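Putative esterase (Bacteroides intestinalis DSM 17393, PDB 5VOL) is a carbohydrate esterase of family 1 that acts as a ferulic acid esterase on arabinoxylan, working together with xylanases of the same gut bacterium. Local coordinates at residues 157-162 / 211-216. Numbering follows the deposited sequence.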
loop_
_atom_site.group_PDB
_atom_site.type_symbol
_atom_site.label_atom_id
_atom_site.label_comp_id
_atom_site.label_asym_id
_atom_site.label_seq_id
_atom_site.Cartn_x
_atom_site.Cartn_y
_atom_site.Cartn_z
ATOM N N CYS C 157 -1.784 17.909 -20.071
ATOM C CA CYS C 157 -2.374 16.593 -20.320
ATOM C C CYS C 157 -2.977 15.989 -19.056
ATOM O O CYS C 157 -3.850 15.112 -19.136
ATOM C CB CYS C 157 -1.327 15.629 -20.908
ATOM S SG CYS C 157 0.048 15.216 -19.811
ATOM N N ALA C 158 -2.523 16.458 -17.891
ATOM C CA ALA C 158 -2.913 15.846 -16.624
ATOM C C ALA C 158 -2.877 16.828 -15.449
ATOM O O ALA C 158 -1.977 17.655 -15.367
ATOM C CB ALA C 158 -2.005 14.653 -16.325
ATOM N N VAL C 159 -3.835 16.681 -14.536
ATOM C CA VAL C 159 -3.907 17.462 -13.302
ATOM C C VAL C 159 -4.018 16.532 -12.089
ATOM O O VAL C 159 -4.877 15.657 -12.055
ATOM C CB VAL C 159 -5.119 18.423 -13.301
ATOM C CG1 VAL C 159 -5.220 19.170 -11.959
ATOM C CG2 VAL C 159 -5.027 19.419 -14.469
ATOM N N TYR C 160 -3.156 16.732 -11.095
ATOM C CA TYR C 160 -3.250 15.989 -9.841
ATOM C C TYR C 160 -3.485 16.996 -8.714
ATOM O O TYR C 160 -2.583 17.725 -8.337
ATOM C CB TYR C 160 -1.980 15.177 -9.571
ATOM C CG TYR C 160 -2.121 14.164 -8.455
ATOM C CD1 TYR C 160 -2.147 14.556 -7.120
ATOM C CD2 TYR C 160 -2.221 12.804 -8.741
ATOM C CE1 TYR C 160 -2.282 13.613 -6.087
ATOM C CE2 TYR C 160 -2.355 11.854 -7.726
ATOM C CZ TYR C 160 -2.385 12.263 -6.407
ATOM O OH TYR C 160 -2.513 11.314 -5.419
ATOM N N ALA C 161 -4.694 17.009 -8.178
ATOM C CA ALA C 161 -5.115 17.992 -7.186
ATOM C C ALA C 161 -5.089 17.412 -5.766
ATOM O O ALA C 161 -5.877 16.518 -5.475
ATOM C CB ALA C 161 -6.519 18.471 -7.527
ATOM N N MET C 162 -4.205 17.915 -4.892
ATOM C CA MET C 162 -4.094 17.408 -3.512
ATOM C C MET C 162 -4.769 18.323 -2.509
ATOM O O MET C 162 -4.400 19.495 -2.432
ATOM C CB MET C 162 -2.631 17.268 -3.078
ATOM C CG MET C 162 -1.703 16.584 -4.067
ATOM S SD MET C 162 -0.010 16.860 -3.521
ATOM C CE MET C 162 0.865 16.068 -4.862
ATOM N N ARG C 211 -12.589 16.621 -20.900
ATOM C CA ARG C 211 -12.259 15.205 -21.130
ATOM C C ARG C 211 -10.911 15.002 -21.839
ATOM O O ARG C 211 -10.405 13.882 -21.889
ATOM C CB ARG C 211 -13.362 14.526 -21.939
ATOM C CG ARG C 211 -14.725 14.606 -21.299
ATOM C CD ARG C 211 -15.839 14.097 -22.218
ATOM N NE ARG C 211 -17.128 14.103 -21.526
ATOM C CZ ARG C 211 -18.244 14.623 -22.025
ATOM N NH1 ARG C 211 -18.235 15.174 -23.227
ATOM N NH2 ARG C 211 -19.370 14.585 -21.327
ATOM N N SER C 212 -10.319 16.065 -22.376
ATOM C CA SER C 212 -9.009 15.918 -23.017
ATOM C C SER C 212 -7.883 15.948 -21.985
ATOM O O SER C 212 -6.703 15.801 -22.318
ATOM C CB SER C 212 -8.779 17.016 -24.064
ATOM O OG SER C 212 -8.679 18.271 -23.419
ATOM N N VAL C 213 -8.256 16.136 -20.728
ATOM C CA VAL C 213 -7.296 16.178 -19.637
ATOM C C VAL C 213 -7.539 15.000 -18.686
ATOM O O VAL C 213 -8.679 14.630 -18.431
ATOM C CB VAL C 213 -7.391 17.538 -18.875
ATOM C CG1 VAL C 213 -6.407 17.593 -17.717
ATOM C CG2 VAL C 213 -7.136 18.713 -19.851
ATOM N N ALA C 214 -6.464 14.404 -18.177
ATOM C CA ALA C 214 -6.585 13.361 -17.165
ATOM C C ALA C 214 -6.612 14.008 -15.786
ATOM O O ALA C 214 -5.746 14.824 -15.492
ATOM C CB ALA C 214 -5.423 12.370 -17.265
ATOM N N TRP C 215 -7.584 13.634 -14.957
ATOM C CA TRP C 215 -7.772 14.247 -13.636
ATOM C C TRP C 215 -7.634 13.254 -12.483
ATOM O O TRP C 215 -8.151 12.144 -12.548
ATOM C CB TRP C 215 -9.152 14.907 -13.547
ATOM C CG TRP C 215 -9.476 15.835 -14.684
ATOM C CD1 TRP C 215 -10.020 15.492 -15.884
ATOM C CD2 TRP C 215 -9.310 17.266 -14.711
ATOM N NE1 TRP C 215 -10.202 16.611 -16.659
ATOM C CE2 TRP C 215 -9.769 17.712 -15.967
ATOM C CE3 TRP C 215 -8.819 18.202 -13.797
ATOM C CZ2 TRP C 215 -9.744 19.064 -16.344
ATOM C CZ3 TRP C 215 -8.799 19.555 -14.170
ATOM C CH2 TRP C 215 -9.252 19.965 -15.438
ATOM N N PHE C 216 -6.954 13.669 -11.421
ATOM C CA PHE C 216 -6.802 12.846 -10.218
ATOM C C PHE C 216 -7.034 13.752 -9.005
ATOM O O PHE C 216 -6.329 14.741 -8.830
ATOM C CB PHE C 216 -5.405 12.208 -10.182
ATOM C CG PHE C 216 -5.300 10.963 -9.327
ATOM C CD1 PHE C 216 -5.515 11.012 -7.952
ATOM C CD2 PHE C 216 -4.948 9.742 -9.905
ATOM C CE1 PHE C 216 -5.395 9.869 -7.163
ATOM C CE2 PHE C 216 -4.823 8.593 -9.129
ATOM C CZ PHE C 216 -5.056 8.647 -7.750
HETATM O O HOH W 1 -4.641 13.741 -21.265
#
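Y160 and F216 form an offset stack on one face of a parallel strand pair. Their ring centroids lie 4.6 Å apart, with the planes at 18°. CE2 of Y160 sits over the face of the F216 ring, toward its rim, 3.3 Å from CD1 of F216. In both residues CG is anti to the backbone N (chi1 -168° in Y160, -158° in F216). The two side chains lie side by side and point the same way. A158 and A214 follow on the same face with their methyl groups.

The other face carries V159 and W215. CB of V159 is 3.7 Å from CE3 of W215, and CG2 packs against CZ3. CG2 of V159 also meets CG1 of V213 at 4.0 Å, and that methyl lies over one face of the indole.

Four backbone hydrogen bonds join 157-162 to 211-216. V159 donates to A214 O and accepts from F216 N; A214 N donates to C157 O and A161 N to F216 O. Where the pairing begins, a water donates to both C157 O and S212 O.

Second-shell bonds hold the aromatic groups. The Y160 hydroxyl is hydrogen-bonded to D218 and Q263, and W215 NE1 to L210 O. An alanine at Y160 would probably leave one face of the F216 ring without its stacking partner and D218 and Q263 without the hydroxyl.

The two strands are neighbours in the central sheet of an alpha/beta-hydrolase fold, between strands 133-138 and 244-246. Half of the crossover linking them is helical, and it contains no strand. Helix 254-271 packs on the Y160 side, where F267 meets F216 edge-to-face. Helix 140-151 covers V159 and W215 through T146.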